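Local coordinates for protein phosphoribosylaminoimidazole-succinocarboxamide synthase (Thermotoga maritima, PDB 1KUT) that catalyses the ATP-dependent joining of L-aspartate to carboxyaminoimidazole ribonucleotide, giving the succinocarboxamide intermediate SAICAR in de novo purine biosynthesis, at residues 89-98 / 103-114. Numbering follows the deposited sequence.
Sequences KKAGSFVRRY and GEDLPVPLVEFF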
ATOM      1  N   LYS B  89     -10.091  14.102   4.084  1.00 22.79           N
ATOM      2  CA  LYS B  89     -11.368  13.858   3.438  1.00 23.96           C
ATOM      3  C   LYS B  89     -11.157  12.939   2.255  1.00 24.60           C
ATOM      4  O   LYS B  89     -10.091  12.947   1.637  1.00 24.40           O
ATOM      5  CB  LYS B  89     -12.000  15.163   2.960  1.00 24.50           C
ATOM      6  CG  LYS B  89     -12.336  16.154   4.075  1.00 25.58           C
ATOM      7  CD  LYS B  89     -13.215  17.282   3.561  1.00 26.44           C
ATOM      8  CE  LYS B  89     -13.442  18.358   4.626  1.00 27.37           C
ATOM      9  NZ  LYS B  89     -13.930  17.811   5.925  1.00 27.80           N
ATOM     10  N   LYS B  90     -12.177  12.148   1.944  1.00 25.24           N
ATOM     11  CA  LYS B  90     -12.103  11.198   0.841  1.00 26.05           C
ATOM     12  C   LYS B  90     -12.067  11.916  -0.494  1.00 26.51           C
ATOM     13  O   LYS B  90     -12.997  12.641  -0.834  1.00 26.49           O
ATOM     14  CB  LYS B  90     -13.313  10.259   0.859  1.00 26.01           C
ATOM     15  CG  LYS B  90     -13.488   9.431   2.117  1.00 26.31           C
ATOM     16  CD  LYS B  90     -14.748   8.574   1.990  1.00 26.97           C
ATOM     17  CE  LYS B  90     -15.060   7.792   3.266  1.00 27.39           C
ATOM     18  NZ  LYS B  90     -16.433   7.176   3.217  1.00 27.48           N
ATOM     19  N   ALA B  91     -11.008  11.693  -1.264  1.00 27.21           N
ATOM     20  CA  ALA B  91     -10.883  12.327  -2.565  1.00 27.50           C
ATOM     21  C   ALA B  91      -9.822  11.672  -3.436  1.00 28.08           C
ATOM     22  O   ALA B  91      -8.951  10.950  -2.944  1.00 28.34           O
ATOM     23  CB  ALA B  91     -10.562  13.781  -2.382  1.00 27.63           C
ATOM     24  N   GLY B  92      -9.910  11.921  -4.741  1.00 28.41           N
ATOM     25  CA  GLY B  92      -8.938  11.381  -5.682  1.00 28.38           C
ATOM     26  C   GLY B  92      -8.789   9.872  -5.815  1.00 28.25           C
ATOM     27  O   GLY B  92      -9.770   9.142  -5.987  1.00 28.04           O
ATOM     28  N   SER B  93      -7.543   9.411  -5.756  1.00 27.97           N
ATOM     29  CA  SER B  93      -7.235   7.999  -5.882  1.00 27.86           C
ATOM     30  C   SER B  93      -7.824   7.233  -4.708  1.00 28.20           C
ATOM     31  O   SER B  93      -7.902   5.995  -4.737  1.00 28.14           O
ATOM     32  CB  SER B  93      -5.728   7.796  -5.897  1.00 27.99           C
ATOM     33  OG  SER B  93      -5.186   8.062  -4.612  1.00 27.85           O
ATOM     34  N   PHE B  94      -8.233   7.956  -3.669  1.00 27.80           N
ATOM     35  CA  PHE B  94      -8.800   7.277  -2.517  1.00 27.63           C
ATOM     36  C   PHE B  94     -10.203   6.785  -2.818  1.00 27.60           C
ATOM     37  O   PHE B  94     -10.580   5.704  -2.385  1.00 27.39           O
ATOM     38  CB  PHE B  94      -8.840   8.176  -1.282  1.00 27.27           C
ATOM     39  CG  PHE B  94      -9.277   7.447  -0.027  1.00 26.93           C
ATOM     40  CD1 PHE B  94      -8.349   6.771   0.760  1.00 26.36           C
ATOM     41  CD2 PHE B  94     -10.627   7.395   0.332  1.00 26.55           C
ATOM     42  CE1 PHE B  94      -8.759   6.056   1.881  1.00 26.33           C
ATOM     43  CE2 PHE B  94     -11.048   6.682   1.449  1.00 26.05           C
ATOM     44  CZ  PHE B  94     -10.119   6.012   2.226  1.00 26.20           C
ATOM     45  N   VAL B  95     -10.988   7.576  -3.539  1.00 27.82           N
ATOM     46  CA  VAL B  95     -12.338   7.139  -3.866  1.00 28.17           C
ATOM     47  C   VAL B  95     -12.294   6.090  -4.975  1.00 28.52           C
ATOM     48  O   VAL B  95     -13.101   5.162  -5.006  1.00 27.81           O
ATOM     49  CB  VAL B  95     -13.233   8.326  -4.282  1.00 28.41           C
ATOM     50  CG1 VAL B  95     -13.566   9.169  -3.054  1.00 28.39           C
ATOM     51  CG2 VAL B  95     -12.526   9.186  -5.326  1.00 28.84           C
ATOM     52  N   ARG B  96     -11.317   6.212  -5.867  1.00 29.28           N
ATOM     53  CA  ARG B  96     -11.190   5.252  -6.952  1.00 30.25           C
ATOM     54  C   ARG B  96     -10.701   3.879  -6.481  1.00 30.09           C
ATOM     55  O   ARG B  96     -10.854   2.884  -7.188  1.00 30.69           O
ATOM     56  CB  ARG B  96     -10.244   5.800  -8.026  1.00 31.30           C
ATOM     57  CG  ARG B  96     -10.705   7.142  -8.610  1.00 32.47           C
ATOM     58  CD  ARG B  96     -10.037   7.415  -9.942  1.00 33.45           C
ATOM     59  NE  ARG B  96      -8.588   7.549  -9.823  1.00 34.25           N
ATOM     60  CZ  ARG B  96      -7.958   8.640  -9.392  1.00 35.04           C
ATOM     61  NH1 ARG B  96      -8.643   9.724  -9.035  1.00 34.88           N
ATOM     62  NH2 ARG B  96      -6.630   8.642  -9.317  1.00 35.05           N
ATOM     63  N   ARG B  97     -10.122   3.812  -5.290  1.00 29.73           N
ATOM     64  CA  ARG B  97      -9.625   2.536  -4.775  1.00 29.32           C
ATOM     65  C   ARG B  97     -10.553   1.887  -3.753  1.00 29.18           C
ATOM     66  O   ARG B  97     -10.713   0.668  -3.733  1.00 28.80           O
ATOM     67  CB  ARG B  97      -8.256   2.721  -4.110  1.00 28.77           C
ATOM     68  CG  ARG B  97      -7.083   2.911  -5.043  1.00 28.12           C
ATOM     69  CD  ARG B  97      -5.831   3.193  -4.232  1.00 27.53           C
ATOM     70  NE  ARG B  97      -5.842   4.563  -3.727  1.00 27.67           N
ATOM     71  CZ  ARG B  97      -5.286   4.950  -2.584  1.00 27.37           C
ATOM     72  NH1 ARG B  97      -4.669   4.061  -1.805  1.00 26.65           N
ATOM     73  NH2 ARG B  97      -5.334   6.229  -2.229  1.00 26.60           N
ATOM     74  N   TYR B  98     -11.170   2.713  -2.916  1.00 29.28           N
ATOM     75  CA  TYR B  98     -12.019   2.211  -1.851  1.00 29.59           C
ATOM     76  C   TYR B  98     -13.460   2.693  -1.887  1.00 30.93           C
ATOM     77  O   TYR B  98     -14.241   2.370  -0.988  1.00 31.10           O
ATOM     78  CB  TYR B  98     -11.392   2.612  -0.518  1.00 28.42           C
ATOM     79  CG  TYR B  98      -9.914   2.329  -0.463  1.00 27.13           C
ATOM     80  CD1 TYR B  98      -9.434   1.036  -0.662  1.00 26.61           C
ATOM     81  CD2 TYR B  98      -8.990   3.351  -0.239  1.00 26.48           C
ATOM     82  CE1 TYR B  98      -8.068   0.758  -0.643  1.00 26.31           C
ATOM     83  CE2 TYR B  98      -7.609   3.086  -0.216  1.00 26.28           C
ATOM     84  CZ  TYR B  98      -7.155   1.786  -0.419  1.00 26.00           C
ATOM     85  OH  TYR B  98      -5.802   1.492  -0.385  1.00 25.36           O
ATOM     86  N   GLY B 103     -15.307  13.964  -0.740  1.00 39.09           N
ATOM     87  CA  GLY B 103     -15.587  15.135   0.062  1.00 39.20           C
ATOM     88  C   GLY B 103     -15.980  14.699   1.456  1.00 39.30           C
ATOM     89  O   GLY B 103     -16.000  15.516   2.385  1.00 39.25           O
ATOM     90  N   GLU B 104     -16.301  13.414   1.609  1.00 39.26           N
ATOM     91  CA  GLU B 104     -16.686  12.909   2.919  1.00 39.56           C
ATOM     92  C   GLU B 104     -15.476  12.954   3.822  1.00 39.19           C
ATOM     93  O   GLU B 104     -14.345  12.702   3.392  1.00 38.97           O
ATOM     94  CB  GLU B 104     -17.213  11.463   2.874  1.00 40.26           C
ATOM     95  CG  GLU B 104     -17.756  11.014   4.259  1.00 42.15           C
ATOM     96  CD  GLU B 104     -18.224   9.556   4.325  1.00 42.89           C
ATOM     97  OE1 GLU B 104     -19.136   9.184   3.555  1.00 43.45           O
ATOM     98  OE2 GLU B 104     -17.682   8.786   5.158  1.00 43.08           O
ATOM     99  N   ASP B 105     -15.726  13.278   5.081  1.00 38.86           N
ATOM    100  CA  ASP B 105     -14.671  13.364   6.067  1.00 38.47           C
ATOM    101  C   ASP B 105     -14.230  11.952   6.411  1.00 37.97           C
ATOM    102  O   ASP B 105     -14.958  10.982   6.174  1.00 37.88           O
ATOM    103  CB  ASP B 105     -15.199  14.048   7.329  1.00 39.14           C
ATOM    104  CG  ASP B 105     -15.971  15.314   7.021  1.00 39.61           C
ATOM    105  OD1 ASP B 105     -16.845  15.685   7.828  1.00 39.95           O
ATOM    106  OD2 ASP B 105     -15.703  15.939   5.974  1.00 40.07           O
ATOM    107  N   LEU B 106     -13.025  11.846   6.951  1.00 36.80           N
ATOM    108  CA  LEU B 106     -12.503  10.572   7.387  1.00 35.91           C
ATOM    109  C   LEU B 106     -12.711  10.700   8.879  1.00 35.37           C
ATOM    110  O   LEU B 106     -12.880  11.811   9.372  1.00 35.55           O
ATOM    111  CB  LEU B 106     -11.014  10.451   7.044  1.00 35.46           C
ATOM    112  CG  LEU B 106     -10.735  10.307   5.543  1.00 35.14           C
ATOM    113  CD1 LEU B 106      -9.239  10.237   5.294  1.00 34.71           C
ATOM    114  CD2 LEU B 106     -11.438   9.046   5.013  1.00 35.26           C
ATOM    115  N   PRO B 107     -12.728   9.577   9.618  1.00 35.03           N
ATOM    116  CA  PRO B 107     -12.926   9.654  11.068  1.00 34.14           C
ATOM    117  C   PRO B 107     -11.671  10.238  11.684  1.00 33.55           C
ATOM    118  O   PRO B 107     -11.721  10.933  12.693  1.00 34.01           O
ATOM    119  CB  PRO B 107     -13.120   8.197  11.457  1.00 34.36           C
ATOM    120  CG  PRO B 107     -12.134   7.506  10.537  1.00 34.33           C
ATOM    121  CD  PRO B 107     -12.431   8.191   9.202  1.00 34.78           C
ATOM    122  N   VAL B 108     -10.538   9.938  11.060  1.00 32.65           N
ATOM    123  CA  VAL B 108      -9.243  10.416  11.519  1.00 31.38           C
ATOM    124  C   VAL B 108      -8.332  10.637  10.302  1.00 30.42           C
ATOM    125  O   VAL B 108      -8.660  10.225   9.185  1.00 30.46           O
ATOM    126  CB  VAL B 108      -8.601   9.394  12.489  1.00 31.29           C
ATOM    127  CG1 VAL B 108      -9.576   9.079  13.613  1.00 31.15           C
ATOM    128  CG2 VAL B 108      -8.228   8.124  11.751  1.00 30.80           C
ATOM    129  N   PRO B 109      -7.188  11.311  10.500  1.00 29.19           N
ATOM    130  CA  PRO B 109      -6.280  11.553   9.378  1.00 28.31           C
ATOM    131  C   PRO B 109      -5.587  10.275   8.894  1.00 27.27           C
ATOM    132  O   PRO B 109      -4.985   9.532   9.678  1.00 26.92           O
ATOM    133  CB  PRO B 109      -5.283  12.563   9.947  1.00 28.47           C
ATOM    134  CG  PRO B 109      -6.078  13.262  11.037  1.00 29.04           C
ATOM    135  CD  PRO B 109      -6.794  12.107  11.676  1.00 29.11           C
ATOM    136  N   LEU B 110      -5.661  10.034   7.594  1.00 25.96           N
ATOM    137  CA  LEU B 110      -5.030   8.862   7.009  1.00 24.80           C
ATOM    138  C   LEU B 110      -3.711   9.218   6.315  1.00 23.87           C
ATOM    139  O   LEU B 110      -3.659  10.141   5.486  1.00 23.52           O
ATOM    140  CB  LEU B 110      -5.985   8.213   6.015  1.00 24.84           C
ATOM    141  CG  LEU B 110      -5.430   7.029   5.234  1.00 25.42           C
ATOM    142  CD1 LEU B 110      -5.172   5.839   6.154  1.00 25.60           C
ATOM    143  CD2 LEU B 110      -6.413   6.683   4.157  1.00 25.50           C
ATOM    144  N   VAL B 111      -2.653   8.491   6.679  1.00 22.75           N
ATOM    145  CA  VAL B 111      -1.324   8.677   6.107  1.00 22.10           C
ATOM    146  C   VAL B 111      -0.995   7.508   5.184  1.00 21.87           C
ATOM    147  O   VAL B 111      -1.082   6.363   5.606  1.00 21.87           O
ATOM    148  CB  VAL B 111      -0.233   8.698   7.187  1.00 22.15           C
ATOM    149  CG1 VAL B 111       1.091   9.101   6.564  1.00 21.45           C
ATOM    150  CG2 VAL B 111      -0.620   9.641   8.307  1.00 22.69           C
ATOM    151  N   GLU B 112      -0.601   7.808   3.943  1.00 21.52           N
ATOM    152  CA  GLU B 112      -0.243   6.803   2.941  1.00 21.03           C
ATOM    153  C   GLU B 112       1.145   7.071   2.358  1.00 20.81           C
ATOM    154  O   GLU B 112       1.500   8.223   2.088  1.00 20.43           O
ATOM    155  CB  GLU B 112      -1.214   6.834   1.757  1.00 21.33           C
ATOM    156  CG  GLU B 112      -2.640   6.411   2.026  1.00 22.24           C
ATOM    157  CD  GLU B 112      -3.434   6.203   0.728  1.00 22.23           C
ATOM    158  OE1 GLU B 112      -3.748   7.192   0.020  1.00 22.26           O
ATOM    159  OE2 GLU B 112      -3.733   5.036   0.411  1.00 22.53           O
ATOM    160  N   PHE B 113       1.922   6.018   2.130  1.00 20.84           N
ATOM    161  CA  PHE B 113       3.233   6.198   1.520  1.00 21.21           C
ATOM    162  C   PHE B 113       3.225   5.705   0.078  1.00 21.66           C
ATOM    163  O   PHE B 113       2.588   4.713  -0.264  1.00 21.72           O
ATOM    164  CB  PHE B 113       4.326   5.453   2.284  1.00 20.69           C
ATOM    165  CG  PHE B 113       4.659   6.052   3.614  1.00 21.75           C
ATOM    166  CD1 PHE B 113       3.863   5.796   4.730  1.00 21.68           C
ATOM    167  CD2 PHE B 113       5.784   6.871   3.762  1.00 21.58           C
ATOM    168  CE1 PHE B 113       4.184   6.345   5.975  1.00 22.21           C
ATOM    169  CE2 PHE B 113       6.110   7.424   5.008  1.00 21.98           C
ATOM    170  CZ  PHE B 113       5.310   7.161   6.116  1.00 21.46           C
ATOM    171  N   PHE B 114       3.956   6.414  -0.764  1.00 22.47           N
ATOM    172  CA  PHE B 114       4.082   6.073  -2.170  1.00 23.02           C
ATOM    173  C   PHE B 114       5.543   6.202  -2.565  1.00 23.60           C
ATOM    174  O   PHE B 114       6.186   7.223  -2.311  1.00 23.14           O
ATOM    175  CB  PHE B 114       3.269   7.035  -3.026  1.00 22.76           C
ATOM    176  CG  PHE B 114       1.798   6.858  -2.895  1.00 22.49           C
ATOM    177  CD1 PHE B 114       1.115   5.979  -3.732  1.00 21.73           C
ATOM    178  CD2 PHE B 114       1.081   7.582  -1.938  1.00 22.28           C
ATOM    179  CE1 PHE B 114      -0.266   5.824  -3.627  1.00 21.74           C
ATOM    180  CE2 PHE B 114      -0.305   7.432  -1.819  1.00 22.20           C
ATOM    181  CZ  PHE B 114      -0.982   6.554  -2.668  1.00 21.90           C
TER
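Arg-97 and Glu-112 illustrate how a short helix can be tied down over an antiparallel sheet, here the larger sheet of the SAICAR synthetase fold. Helix 93-98 runs almost at right angles (88°) to strand 109-114, and the two side chains approach from opposite directions with guanidinium and carboxylate nearly coplanar. The grip is end-on and bidentate: Arg-97 NH1 meets Glu-112 OE2 at 2.6 Å and NH2 meets OE1 at 2.9 Å, each oxygen using its syn lone pair. A bend at chi3 (-76°) turns the arginine back on its own helix, where NE donates to Ser-93 O from above the carbonyl plane, which helps fix the guanidinium's rotation. Arg-87 on the adjacent strand shares Glu-112 OE1, so the carboxylate probably offsets two neighbouring positive charges. Two residues earlier on the strand, Leu-110 CD2 packs obliquely against Phe-94 CE1, while the same ring has Tyr-98 CD2 over one face. At the other end of the contact, Lys-89 and Asp-105 form an antiparallel non-hydrogen-bonded pair, followed on one side by two backbone hydrogen bonds, Lys-90 N to Glu-104 O and Gly-103 N to Lys-90 O, both 2.7 Å. Lys-90 runs alongside Glu-104 into a weakly hydrogen-bonded salt bridge, its CG resting 3.6 Å from Leu-106 CD2. Lys-89 also lies beside its partner, but a final bend at chi4 (-52°) brings NZ to 2.6 Å from Asp-105 OD2, above the carboxylate plane.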